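Local coordinates for cupin type-2 domain-containing protein (Streptococcus pyogenes, PDB 1YHF) that is of unknown function but belongs to the cupin superfamily, whose small beta-barrels in many relatives bind a metal ion or small molecule in their interior, at residues A[38-43]-A[107-112]; A[46-51]-A[101-106]; A[53-58]-A[93-98]; A[73-78]-A[86-91]. All coordinates share one frame; numbering follows the deposited sequence.

Contact 1: A[38-43]-A[107-112]; sequences QDLGIT and LLVVVK
Strands 40-43 and 107-111 run antiparallel in one sheet of the cupin beta-sandwich (jelly roll). Their ladder alternates hydrogen-bonded pairs, Gly41 with Val110 and Thr43 with Leu108, and non-hydrogen-bonded ones. Its straightest bond runs from Val110 N to Gly41 O, 2.8 Å with an angle of 177° at the hydrogen. One face carries Leu40, Ile42, Val109 and Val111. Leu40 has CG anti to the backbone N (chi1 176°), which sends CD1 over to strand 107-111 to touch Val109 CG1 and Val111 CG2, each at 4.2 Å. Ile42 keeps CG1 beside its own N, so CG2 lies alongside Leu107 CD1 at 3.8 Å, while CG1 lies beside Val109 CG1, the side chains pointing the same way. Thr43, Leu108 and Val110 point to the other face, Leu108 and Val110 packing on Val64 and Ala62 of strand 61-68. Beyond the strand, Lys112 N bonds to Asp39 O from above the carbonyl plane. Its side chain bends at chi3 (-91°) and brings CE within 3.9 Å of Leu40 N, while NZ makes a weak hydrogen bond to Arg37 O. On the Thr43 face one water is held by Thr43 OG1 at 2.8 Å and donates to Leu108 O at 3.2 Å.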
loop_
_atom_site.group_PDB
_atom_site.type_symbol
_atom_site.label_atom_id
_atom_site.label_comp_id
_atom_site.label_asym_id
_atom_site.label_seq_id
_atom_site.Cartn_x
_atom_site.Cartn_y
_atom_site.Cartn_z
ATOM N N GLN A 38 12.169 -11.522 -0.829
ATOM C CA GLN A 38 11.396 -12.667 -1.316
ATOM C C GLN A 38 10.084 -12.875 -0.547
ATOM O O GLN A 38 9.036 -13.117 -1.150
ATOM C CB GLN A 38 12.238 -13.936 -1.254
ATOM C CG GLN A 38 11.605 -15.132 -1.946
ATOM C CD GLN A 38 12.325 -16.417 -1.623
ATOM O OE1 GLN A 38 13.369 -16.742 -2.210
ATOM N NE2 GLN A 38 11.764 -17.177 -0.680
ATOM N N ASP A 39 10.141 -12.792 0.780
ATOM C CA ASP A 39 8.962 -13.112 1.586
ATOM C C ASP A 39 8.237 -11.919 2.203
ATOM O O ASP A 39 7.387 -12.105 3.077
ATOM C CB ASP A 39 9.313 -14.153 2.673
ATOM C CG ASP A 39 10.231 -13.610 3.755
ATOM O OD1 ASP A 39 10.438 -12.380 3.891
ATOM O OD2 ASP A 39 10.770 -14.444 4.507
ATOM N N LEU A 40 8.583 -10.701 1.769
ATOM C CA LEU A 40 7.993 -9.507 2.346
ATOM C C LEU A 40 8.118 -8.263 1.456
ATOM O O LEU A 40 9.199 -7.930 1.002
ATOM C CB LEU A 40 8.564 -9.241 3.746
ATOM C CG LEU A 40 8.113 -7.967 4.478
ATOM C CD1 LEU A 40 6.595 -7.975 4.844
ATOM C CD2 LEU A 40 8.945 -7.784 5.718
ATOM N N GLY A 41 6.992 -7.594 1.217
ATOM C CA GLY A 41 6.991 -6.232 0.646
ATOM C C GLY A 41 6.378 -5.241 1.627
ATOM O O GLY A 41 5.307 -5.494 2.188
ATOM N N ILE A 42 7.042 -4.107 1.848
ATOM C CA ILE A 42 6.398 -3.009 2.570
ATOM C C ILE A 42 6.583 -1.725 1.771
ATOM O O ILE A 42 7.712 -1.338 1.457
ATOM C CB ILE A 42 6.942 -2.811 4.022
ATOM C CG1 ILE A 42 6.732 -4.082 4.867
ATOM C CG2 ILE A 42 6.257 -1.613 4.670
ATOM C CD1 ILE A 42 7.300 -4.006 6.299
ATOM N N THR A 43 5.475 -1.064 1.463
ATOM C CA THR A 43 5.497 0.086 0.581
ATOM C C THR A 43 4.501 1.136 1.069
ATOM O O THR A 43 3.387 0.797 1.453
ATOM C CB THR A 43 5.152 -0.295 -0.886
ATOM O OG1 THR A 43 5.881 -1.456 -1.296
ATOM C CG2 THR A 43 5.515 0.863 -1.813
ATOM N N LEU A 107 -0.485 2.397 3.538
ATOM C CA LEU A 107 0.623 1.533 3.870
ATOM C C LEU A 107 0.196 0.142 3.397
ATOM O O LEU A 107 -0.896 -0.318 3.711
ATOM C CB LEU A 107 0.908 1.536 5.381
ATOM C CG LEU A 107 1.953 0.510 5.841
ATOM C CD1 LEU A 107 3.379 0.805 5.304
ATOM C CD2 LEU A 107 1.959 0.455 7.359
ATOM N N LEU A 108 1.062 -0.496 2.623
ATOM C CA LEU A 108 0.821 -1.815 2.078
ATOM C C LEU A 108 1.877 -2.788 2.603
ATOM O O LEU A 108 3.068 -2.616 2.366
ATOM C CB LEU A 108 0.818 -1.748 0.536
ATOM C CG LEU A 108 0.717 -3.103 -0.178
ATOM C CD1 LEU A 108 -0.683 -3.693 0.014
ATOM C CD2 LEU A 108 1.072 -2.993 -1.682
ATOM N N VAL A 109 1.434 -3.805 3.342
ATOM C CA VAL A 109 2.329 -4.782 3.906
ATOM C C VAL A 109 1.943 -6.141 3.285
ATOM O O VAL A 109 0.837 -6.643 3.486
ATOM C CB VAL A 109 2.257 -4.812 5.456
ATOM C CG1 VAL A 109 3.156 -5.900 6.004
ATOM C CG2 VAL A 109 2.658 -3.436 6.043
ATOM N N VAL A 110 2.849 -6.699 2.494
ATOM C CA VAL A 110 2.568 -7.964 1.820
ATOM C C VAL A 110 3.422 -9.087 2.386
ATOM O O VAL A 110 4.658 -9.142 2.157
ATOM C CB VAL A 110 2.751 -7.874 0.266
ATOM C CG1 VAL A 110 2.346 -9.217 -0.417
ATOM C CG2 VAL A 110 1.976 -6.691 -0.319
ATOM N N VAL A 111 2.747 -10.017 3.072
ATOM C CA VAL A 111 3.428 -11.065 3.782
ATOM C C VAL A 111 3.340 -12.363 2.975
ATOM O O VAL A 111 2.262 -12.941 2.814
ATOM C CB VAL A 111 2.921 -11.206 5.243
ATOM C CG1 VAL A 111 3.747 -12.270 5.977
ATOM C CG2 VAL A 111 3.024 -9.822 5.989
ATOM N N LYS A 112 4.484 -12.776 2.449
ATOM C CA LYS A 112 4.557 -13.923 1.523
ATOM C C LYS A 112 5.130 -15.157 2.209
ATOM O O LYS A 112 5.719 -15.037 3.283
ATOM C CB LYS A 112 5.398 -13.545 0.291
ATOM C CG LYS A 112 4.665 -12.587 -0.635
ATOM C CD LYS A 112 5.569 -12.009 -1.732
ATOM C CE LYS A 112 6.199 -10.705 -1.269
ATOM N NZ LYS A 112 7.234 -10.189 -2.220
HETATM O O HOH W 1 4.463 -3.675 -0.331
#

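Contact 2: A[46-51]-A[101-106]; sequences SLDKGQ and VEAFQM
Leu47 and Phe104 lie side by side and point the same way from a hydrogen-bonded antiparallel pair of the cupin sandwich. Phe104 takes the crowded chi1 of 78°, with CG between the backbone N and the carbonyl carbon. This brings the CE2-CZ side of the ring against Leu47, whose CD2 approaches obliquely, 3.9 Å from Phe104 CE2. Glu102 O and SE of Met106, a selenomethionine, lie in the ring plane, at its edge. The two backbones are joined by two bonds, Leu47 N to Phe104 O and Phe104 N to Leu47 O, both 2.9 Å and nearly along the C=O axes. On the opposite face Ser46 CB rests on Gln105 CG at 3.8 Å. The polar ends of this pair turn elsewhere: Ser46 OG to Met23 O, Gln105 OE1 to Ser68 OG. Past the strand ends a type II turn from Asp48 to Gln51, closed by Gln51 N to Asp48 O, has Gly50 at positive phi, and Lys49 CG passes 3.6 Å from Val101 O. Phe104 is further packed by Ile66 of strand 61-68 and Ala71 of strand 70-75, inside the sandwich, while Leu47 reaches Met29 of strand 29-37 and Ile24 of a loop packs on Gln105.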
loop_
_atom_site.group_PDB
_atom_site.type_symbol
_atom_site.label_atom_id
_atom_site.label_comp_id
_atom_site.label_asym_id
_atom_site.label_seq_id
_atom_site.Cartn_x
_atom_site.Cartn_y
_atom_site.Cartn_z
ATOM N N SER A 46 1.063 6.755 -2.692
ATOM C CA SER A 46 0.005 7.736 -2.866
ATOM C C SER A 46 -0.537 7.575 -4.283
ATOM O O SER A 46 0.228 7.398 -5.206
ATOM C CB SER A 46 0.543 9.153 -2.663
ATOM O OG SER A 46 1.298 9.575 -3.781
ATOM N N LEU A 47 -1.851 7.659 -4.445
ATOM C CA LEU A 47 -2.455 7.710 -5.775
ATOM C C LEU A 47 -3.320 8.942 -5.836
ATOM O O LEU A 47 -4.105 9.172 -4.919
ATOM C CB LEU A 47 -3.329 6.489 -6.018
ATOM C CG LEU A 47 -2.713 5.112 -6.308
ATOM C CD1 LEU A 47 -1.944 4.501 -5.118
ATOM C CD2 LEU A 47 -3.802 4.150 -6.768
ATOM N N ASP A 48 -3.206 9.730 -6.902
ATOM C CA ASP A 48 -4.167 10.809 -7.126
ATOM C C ASP A 48 -5.517 10.218 -7.481
ATOM O O ASP A 48 -5.611 9.063 -7.921
ATOM C CB ASP A 48 -3.708 11.747 -8.252
ATOM C CG ASP A 48 -4.438 13.110 -8.234
ATOM O OD1 ASP A 48 -5.041 13.467 -7.193
ATOM O OD2 ASP A 48 -4.420 13.810 -9.278
ATOM N N LYS A 49 -6.557 11.022 -7.290
ATOM C CA LYS A 49 -7.919 10.671 -7.657
ATOM C C LYS A 49 -7.977 10.121 -9.083
ATOM O O LYS A 49 -7.393 10.709 -10.002
ATOM C CB LYS A 49 -8.827 11.899 -7.500
ATOM C CG LYS A 49 -10.250 11.709 -8.004
ATOM C CD LYS A 49 -11.219 12.731 -7.407
ATOM C CE LYS A 49 -11.001 14.108 -8.014
ATOM N NZ LYS A 49 -11.743 15.163 -7.251
ATOM N N GLY A 50 -8.657 8.985 -9.256
ATOM C CA GLY A 50 -8.787 8.369 -10.573
ATOM C C GLY A 50 -7.684 7.409 -10.992
ATOM O O GLY A 50 -7.802 6.731 -12.017
ATOM N N GLN A 51 -6.619 7.317 -10.204
ATOM C CA GLN A 51 -5.552 6.386 -10.523
ATOM C C GLN A 51 -5.961 4.972 -10.101
ATOM O O GLN A 51 -6.873 4.804 -9.293
ATOM C CB GLN A 51 -4.218 6.828 -9.887
ATOM C CG GLN A 51 -3.746 8.223 -10.343
ATOM C CD GLN A 51 -3.854 8.418 -11.846
ATOM O OE1 GLN A 51 -4.507 9.362 -12.328
ATOM N NE2 GLN A 51 -3.241 7.521 -12.599
ATOM N N VAL A 101 -10.842 6.428 -5.498
ATOM C CA VAL A 101 -12.087 7.206 -5.505
ATOM C C VAL A 101 -11.806 8.692 -5.273
ATOM O O VAL A 101 -12.353 9.566 -5.966
ATOM C CB VAL A 101 -13.082 6.702 -4.447
ATOM C CG1 VAL A 101 -14.382 7.537 -4.502
ATOM C CG2 VAL A 101 -13.391 5.246 -4.683
ATOM N N GLU A 102 -10.973 8.959 -4.274
ATOM C CA GLU A 102 -10.364 10.267 -4.068
ATOM C C GLU A 102 -8.880 9.971 -4.049
ATOM O O GLU A 102 -8.492 8.801 -3.975
ATOM C CB GLU A 102 -10.747 10.852 -2.714
ATOM C CG GLU A 102 -12.202 10.748 -2.348
ATOM C CD GLU A 102 -12.469 11.231 -0.935
ATOM O OE1 GLU A 102 -11.499 11.425 -0.161
ATOM O OE2 GLU A 102 -13.654 11.396 -0.586
ATOM N N ALA A 103 -8.054 11.005 -4.100
ATOM C CA ALA A 103 -6.626 10.831 -3.846
ATOM C C ALA A 103 -6.505 10.108 -2.497
ATOM O O ALA A 103 -7.232 10.413 -1.544
ATOM C CB ALA A 103 -5.910 12.178 -3.806
ATOM N N PHE A 104 -5.638 9.111 -2.430
ATOM C CA PHE A 104 -5.432 8.434 -1.166
ATOM C C PHE A 104 -3.967 8.059 -0.971
ATOM O O PHE A 104 -3.186 8.041 -1.938
ATOM C CB PHE A 104 -6.400 7.242 -1.019
ATOM C CG PHE A 104 -6.006 5.996 -1.797
ATOM C CD1 PHE A 104 -5.143 5.053 -1.237
ATOM C CD2 PHE A 104 -6.550 5.733 -3.056
ATOM C CE1 PHE A 104 -4.797 3.878 -1.926
ATOM C CE2 PHE A 104 -6.210 4.566 -3.759
ATOM C CZ PHE A 104 -5.320 3.634 -3.185
ATOM N N GLN A 105 -3.611 7.804 0.290
ATOM C CA GLN A 105 -2.283 7.310 0.688
ATOM C C GLN A 105 -2.526 6.067 1.515
ATOM O O GLN A 105 -3.521 6.011 2.274
ATOM C CB GLN A 105 -1.545 8.356 1.523
ATOM C CG GLN A 105 -1.126 9.584 0.718
ATOM C CD GLN A 105 -0.998 10.798 1.573
ATOM O OE1 GLN A 105 -1.897 11.111 2.355
ATOM N NE2 GLN A 105 0.118 11.482 1.460
HETATM N N MSE A 106 -1.649 5.071 1.357
HETATM C CA MSE A 106 -1.766 3.799 2.060
HETATM C C MSE A 106 -0.438 3.187 2.471
HETATM O O MSE A 106 0.604 3.435 1.847
HETATM C CB MSE A 106 -2.505 2.767 1.196
HETATM C CG MSE A 106 -1.838 2.445 -0.110
HETATM SE SE MSE A 106 -2.590 0.753 -0.825
HETATM C CE MSE A 106 -1.913 0.895 -2.581
#

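Contact 3: A[53-58]-A[93-98]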
loop_
_atom_site.group_PDB
_atom_site.type_symbol
_atom_site.label_atom_id
_atom_site.label_comp_id
_atom_site.label_asym_id
_atom_site.label_seq_id
_atom_site.Cartn_x
_atom_site.Cartn_y
_atom_site.Cartn_z
ATOM N N ILE A 53 -4.558 0.630 -9.478
ATOM C CA ILE A 53 -3.678 -0.516 -9.521
ATOM C C ILE A 53 -4.518 -1.636 -10.114
ATOM O O ILE A 53 -5.551 -2.015 -9.551
ATOM C CB ILE A 53 -3.152 -0.863 -8.118
ATOM C CG1 ILE A 53 -2.330 0.315 -7.580
ATOM C CG2 ILE A 53 -2.342 -2.159 -8.155
ATOM C CD1 ILE A 53 -1.969 0.218 -6.129
ATOM N N GLY A 54 -4.098 -2.113 -11.285
ATOM C CA GLY A 54 -4.838 -3.122 -12.016
ATOM C C GLY A 54 -4.984 -4.417 -11.250
ATOM O O GLY A 54 -4.174 -4.733 -10.362
ATOM N N ARG A 55 -6.048 -5.141 -11.584
ATOM C CA ARG A 55 -6.298 -6.485 -11.088
ATOM C C ARG A 55 -5.034 -7.334 -11.122
ATOM O O ARG A 55 -4.347 -7.401 -12.139
ATOM C CB ARG A 55 -7.377 -7.132 -11.948
ATOM C CG ARG A 55 -8.129 -8.243 -11.281
ATOM C CD ARG A 55 -9.475 -8.422 -11.937
ATOM N NE ARG A 55 -10.068 -9.699 -11.574
ATOM C CZ ARG A 55 -10.903 -9.878 -10.550
ATOM N NH1 ARG A 55 -11.257 -8.855 -9.782
ATOM N NH2 ARG A 55 -11.396 -11.086 -10.305
ATOM N N HIS A 56 -4.720 -7.966 -9.994
ATOM C CA HIS A 56 -3.691 -9.007 -9.941
ATOM C C HIS A 56 -3.791 -9.815 -8.644
ATOM O O HIS A 56 -4.548 -9.468 -7.741
ATOM C CB HIS A 56 -2.286 -8.429 -10.126
ATOM C CG HIS A 56 -1.811 -7.623 -8.965
ATOM N ND1 HIS A 56 -2.343 -6.391 -8.652
ATOM C CD2 HIS A 56 -0.878 -7.885 -8.017
ATOM C CE1 HIS A 56 -1.748 -5.916 -7.569
ATOM N NE2 HIS A 56 -0.856 -6.804 -7.163
ATOM N N SER A 57 -3.037 -10.908 -8.590
ATOM C CA SER A 57 -2.957 -11.758 -7.410
ATOM C C SER A 57 -1.535 -11.767 -6.865
ATOM O O SER A 57 -0.577 -11.768 -7.642
ATOM C CB SER A 57 -3.354 -13.194 -7.774
ATOM O OG SER A 57 -4.675 -13.231 -8.281
ATOM N N SER A 58 -1.409 -11.792 -5.536
ATOM C CA SER A 58 -0.130 -12.008 -4.858
ATOM C C SER A 58 -0.088 -13.397 -4.212
ATOM O O SER A 58 -1.133 -13.951 -3.853
ATOM C CB SER A 58 0.098 -10.926 -3.791
ATOM O OG SER A 58 1.218 -11.225 -2.982
ATOM N N GLY A 93 -3.480 -15.146 -3.247
ATOM C CA GLY A 93 -3.977 -15.960 -4.368
ATOM C C GLY A 93 -5.317 -15.566 -4.956
ATOM O O GLY A 93 -5.781 -16.198 -5.911
ATOM N N ILE A 94 -5.945 -14.538 -4.383
ATOM C CA ILE A 94 -7.243 -14.041 -4.846
ATOM C C ILE A 94 -7.013 -12.703 -5.551
ATOM O O ILE A 94 -6.335 -11.817 -4.991
ATOM C CB ILE A 94 -8.265 -13.870 -3.667
ATOM C CG1 ILE A 94 -8.424 -15.168 -2.859
ATOM C CG2 ILE A 94 -9.639 -13.367 -4.173
ATOM C CD1 ILE A 94 -9.156 -16.259 -3.607
ATOM N N PRO A 95 -7.513 -12.566 -6.804
ATOM C CA PRO A 95 -7.328 -11.297 -7.499
ATOM C C PRO A 95 -7.904 -10.098 -6.738
ATOM O O PRO A 95 -8.982 -10.189 -6.139
ATOM C CB PRO A 95 -8.052 -11.517 -8.838
ATOM C CG PRO A 95 -7.987 -12.988 -9.050
ATOM C CD PRO A 95 -8.191 -13.557 -7.662
ATOM N N HIS A 96 -7.156 -9.004 -6.759
ATOM C CA HIS A 96 -7.571 -7.734 -6.176
ATOM C C HIS A 96 -7.136 -6.572 -7.052
ATOM O O HIS A 96 -6.228 -6.693 -7.882
ATOM C CB HIS A 96 -7.048 -7.553 -4.730
ATOM C CG HIS A 96 -5.594 -7.880 -4.553
ATOM N ND1 HIS A 96 -4.580 -7.071 -5.023
ATOM C CD2 HIS A 96 -4.986 -8.916 -3.929
ATOM C CE1 HIS A 96 -3.410 -7.604 -4.713
ATOM N NE2 HIS A 96 -3.628 -8.730 -4.057
ATOM N N ALA A 97 -7.814 -5.452 -6.862
ATOM C CA ALA A 97 -7.525 -4.221 -7.575
ATOM C C ALA A 97 -7.827 -3.070 -6.642
ATOM O O ALA A 97 -8.567 -3.240 -5.662
ATOM C CB ALA A 97 -8.359 -4.133 -8.863
ATOM N N LEU A 98 -7.256 -1.904 -6.935
ATOM C CA LEU A 98 -7.479 -0.708 -6.126
ATOM C C LEU A 98 -7.744 0.497 -7.038
ATOM O O LEU A 98 -7.004 0.715 -8.002
ATOM C CB LEU A 98 -6.274 -0.425 -5.195
ATOM C CG LEU A 98 -5.798 -1.519 -4.194
ATOM C CD1 LEU A 98 -4.830 -2.548 -4.821
ATOM C CD2 LEU A 98 -5.165 -0.925 -2.952
HETATM O O HOH W 2 -3.703 -11.877 -4.152
#
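The His56 ring receives the edge of His96 on one face: His96 CE1 comes 3.6 Å from His56 NE2, offset toward the rim, in a T-shaped pair with planes at 75°. At the edge of His56, in its plane, Gly54 O accepts from ND1 at 3.0 Å, which fixes the ring's rotation and means ND1 carries a proton. One face of His96 has His56 O above its centre. Both histidines take the crowded chi1, CG between N and carbonyl carbon, and the side chains cross obliquely. A third flat group, the Arg55 guanidinium, has Pro95 CB over one face, 3.7 Å from NH2, and its NH1 bonds to Asp76 O. His96 ND1 is buried without a partner. The backbones are antiparallel: Ile53 pairs with Leu98 and His56 with His96, and the shift of one residue between them is a beta bulge. Ile53 CB lies against Leu98 CD1 at 4.1 Å. Beyond the strands Gly93 N donates to Ser58 O at 2.7 Å, and a water takes Ser58 N at 2.7 Å and lies 2.8 Å from Ile94 O, to which it can donate. Pro91-x-Gly93-x2-His96 fits the second cupin motif; Gly50-x5-His56 fits only the start of the first, Ser58 standing where the second histidine usually is. Such histidines often bind metal in relatives; this is not established here. Strand 52-56 is outermost in its sheet, strand 96-100 is flanked on its other side by strand 70-75, hydrogen-bonded through the backbones of Ala97 and Thr74, and Ile53 and Leu98 pack on Met106 of strand 104-111 across the sandwich.

Contact 4: A[73-78]-A[86-91]; sequences ITIDQE and QTIVMP
Ile75 N is gripped by a single bond, to Glu78 O at 2.9 Å, and Glu78 N returns one to Ile75 O at 3.0 Å; the two close a type II' turn that joins strands 70-75 and 78-83 as a beta hairpin. Asp76 takes positive phi (55°) in that turn. Between the two segments the contact is wholly apolar, for the strands belong to different sheets of the cupin sandwich and face each other 8.9 Å apart, their axes crossing at 31°. Ile73 and Ile88 meet tip to tip, CD1 of the former 3.6 Å from CG2 of the latter. Ile88 has CG1 anti to its N (chi1 -171°), which carries CD1 out to Ile75 CD1, again end on end at 3.9 Å. That same Ile75 methyl also touches Met90 CG, so one methyl meets two neighbours from directions about at right angles, while Ile75 CG2 lies 3.9 Å from Pro91 CD. Met90, a selenomethionine, bends at chi3 and brings SE to Ile73 CG2 at 3.7 Å, the two side chains crossing at about a right angle. Neighbouring strands extend the cluster: Tyr80 of strand 78-83 packs on Ile75 and Ile88, Val64 of strand 61-68 on Ile73 and Met90, and strand 96-100 adds Leu98 against Ile73 and His96 against Met90.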
loop_
_atom_site.group_PDB
_atom_site.type_symbol
_atom_site.label_atom_id
_atom_site.label_comp_id
_atom_site.label_asym_id
_atom_site.label_seq_id
_atom_site.Cartn_x
_atom_site.Cartn_y
_atom_site.Cartn_z
ATOM N N ILE A 73 -11.554 -0.947 -3.129
ATOM C CA ILE A 73 -10.814 -2.174 -3.191
ATOM C C ILE A 73 -11.728 -3.276 -3.699
ATOM O O ILE A 73 -12.839 -3.443 -3.234
ATOM C CB ILE A 73 -10.136 -2.469 -1.820
ATOM C CG1 ILE A 73 -9.191 -1.288 -1.496
ATOM C CG2 ILE A 73 -9.468 -3.852 -1.809
ATOM C CD1 ILE A 73 -8.236 -1.500 -0.393
ATOM N N THR A 74 -11.243 -3.995 -4.695
ATOM C CA THR A 74 -11.939 -5.155 -5.232
ATOM C C THR A 74 -11.164 -6.377 -4.820
ATOM O O THR A 74 -9.939 -6.415 -4.963
ATOM C CB THR A 74 -11.979 -5.110 -6.775
ATOM O OG1 THR A 74 -12.536 -3.859 -7.180
ATOM C CG2 THR A 74 -12.813 -6.246 -7.332
ATOM N N ILE A 75 -11.877 -7.355 -4.282
ATOM C CA ILE A 75 -11.287 -8.638 -3.935
ATOM C C ILE A 75 -12.172 -9.684 -4.594
ATOM O O ILE A 75 -13.333 -9.824 -4.229
ATOM C CB ILE A 75 -11.198 -8.863 -2.398
ATOM C CG1 ILE A 75 -10.345 -7.780 -1.730
ATOM C CG2 ILE A 75 -10.658 -10.263 -2.094
ATOM C CD1 ILE A 75 -10.251 -7.923 -0.205
ATOM N N ASP A 76 -11.617 -10.378 -5.589
ATOM C CA ASP A 76 -12.383 -11.273 -6.479
ATOM C C ASP A 76 -13.533 -10.496 -7.122
ATOM O O ASP A 76 -13.305 -9.649 -7.978
ATOM C CB ASP A 76 -12.889 -12.510 -5.732
ATOM C CG ASP A 76 -13.339 -13.629 -6.670
ATOM O OD1 ASP A 76 -13.044 -13.591 -7.895
ATOM O OD2 ASP A 76 -13.998 -14.561 -6.163
ATOM N N GLN A 77 -14.758 -10.759 -6.678
ATOM C CA GLN A 77 -15.927 -10.069 -7.220
ATOM C C GLN A 77 -16.251 -8.757 -6.512
ATOM O O GLN A 77 -16.707 -7.803 -7.153
ATOM C CB GLN A 77 -17.156 -10.991 -7.207
ATOM C CG GLN A 77 -17.733 -11.302 -5.811
ATOM C CD GLN A 77 -18.926 -10.405 -5.448
ATOM O OE1 GLN A 77 -19.852 -10.840 -4.759
ATOM N NE2 GLN A 77 -18.907 -9.156 -5.921
ATOM N N GLU A 78 -16.000 -8.716 -5.203
ATOM C CA GLU A 78 -16.618 -7.753 -4.299
ATOM C C GLU A 78 -15.824 -6.455 -4.149
ATOM O O GLU A 78 -14.592 -6.469 -4.145
ATOM C CB GLU A 78 -16.798 -8.420 -2.938
ATOM C CG GLU A 78 -17.774 -7.725 -2.015
ATOM C CD GLU A 78 -18.187 -8.599 -0.855
ATOM O OE1 GLU A 78 -18.560 -8.037 0.205
ATOM O OE2 GLU A 78 -18.138 -9.847 -0.996
ATOM N N GLN A 86 -9.005 3.042 8.078
ATOM C CA GLN A 86 -9.532 1.705 7.908
ATOM C C GLN A 86 -8.516 0.810 7.237
ATOM O O GLN A 86 -7.638 1.270 6.514
ATOM C CB GLN A 86 -10.852 1.706 7.138
ATOM C CG GLN A 86 -11.989 2.451 7.843
ATOM C CD GLN A 86 -13.236 2.529 7.002
ATOM O OE1 GLN A 86 -13.195 2.350 5.779
ATOM N NE2 GLN A 86 -14.366 2.785 7.649
ATOM N N THR A 87 -8.659 -0.488 7.493
ATOM C CA THR A 87 -7.726 -1.484 7.049
ATOM C C THR A 87 -8.456 -2.694 6.450
ATOM O O THR A 87 -9.556 -3.060 6.886
ATOM C CB THR A 87 -6.850 -1.953 8.273
ATOM O OG1 THR A 87 -5.937 -0.917 8.627
ATOM C CG2 THR A 87 -6.077 -3.213 7.966
ATOM N N ILE A 88 -7.827 -3.325 5.471
ATOM C CA ILE A 88 -8.346 -4.568 4.904
ATOM C C ILE A 88 -7.199 -5.491 4.532
ATOM O O ILE A 88 -6.193 -5.029 4.043
ATOM C CB ILE A 88 -9.289 -4.304 3.679
ATOM C CG1 ILE A 88 -10.010 -5.591 3.230
ATOM C CG2 ILE A 88 -8.554 -3.581 2.510
ATOM C CD1 ILE A 88 -11.265 -5.291 2.435
ATOM N N VAL A 89 -7.368 -6.794 4.767
ATOM C CA VAL A 89 -6.396 -7.784 4.353
ATOM C C VAL A 89 -6.941 -8.476 3.126
ATOM O O VAL A 89 -7.998 -9.125 3.180
ATOM C CB VAL A 89 -6.102 -8.834 5.469
ATOM C CG1 VAL A 89 -5.059 -9.834 5.009
ATOM C CG2 VAL A 89 -5.653 -8.128 6.771
HETATM N N MSE A 90 -6.231 -8.306 2.013
HETATM C CA MSE A 90 -6.613 -8.923 0.749
HETATM C C MSE A 90 -5.904 -10.267 0.691
HETATM O O MSE A 90 -4.665 -10.310 0.652
HETATM C CB MSE A 90 -6.219 -8.026 -0.427
HETATM C CG MSE A 90 -6.567 -6.556 -0.215
HETATM SE SE MSE A 90 -6.098 -5.418 -1.730
HETATM C CE MSE A 90 -4.109 -5.544 -1.631
ATOM N N PRO A 91 -6.677 -11.369 0.712
ATOM C CA PRO A 91 -6.110 -12.728 0.847
ATOM C C PRO A 91 -5.217 -13.202 -0.310
ATOM O O PRO A 91 -5.466 -12.875 -1.479
ATOM C CB PRO A 91 -7.352 -13.615 0.981
ATOM C CG PRO A 91 -8.450 -12.832 0.301
ATOM C CD PRO A 91 -8.153 -11.392 0.638
#

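How the contacts relate
From the N terminus, strand 40-47 opens contact 1 and then contact 2, the next strand opens contact 3, and strand 70-75 opens contact 4. The chain closes them in reverse: 86-91 completes contact 4, then 93-98, 101-106 and 107-112 complete contacts 3, 2 and 1. All four loops are therefore nested and none cross. Contacts 1 and 2 pair the same two strands of the five-stranded sheet, about 20 Å apart centre to centre; contact 3 lies in the facing sheet and contact 4 bridges the two. Met106 CE meets Ile53 CD1 at 3.6 Å between contacts 2 and 3, while Pro95 O lies 2.7 Å from Asp76 N between contacts 3 and 4.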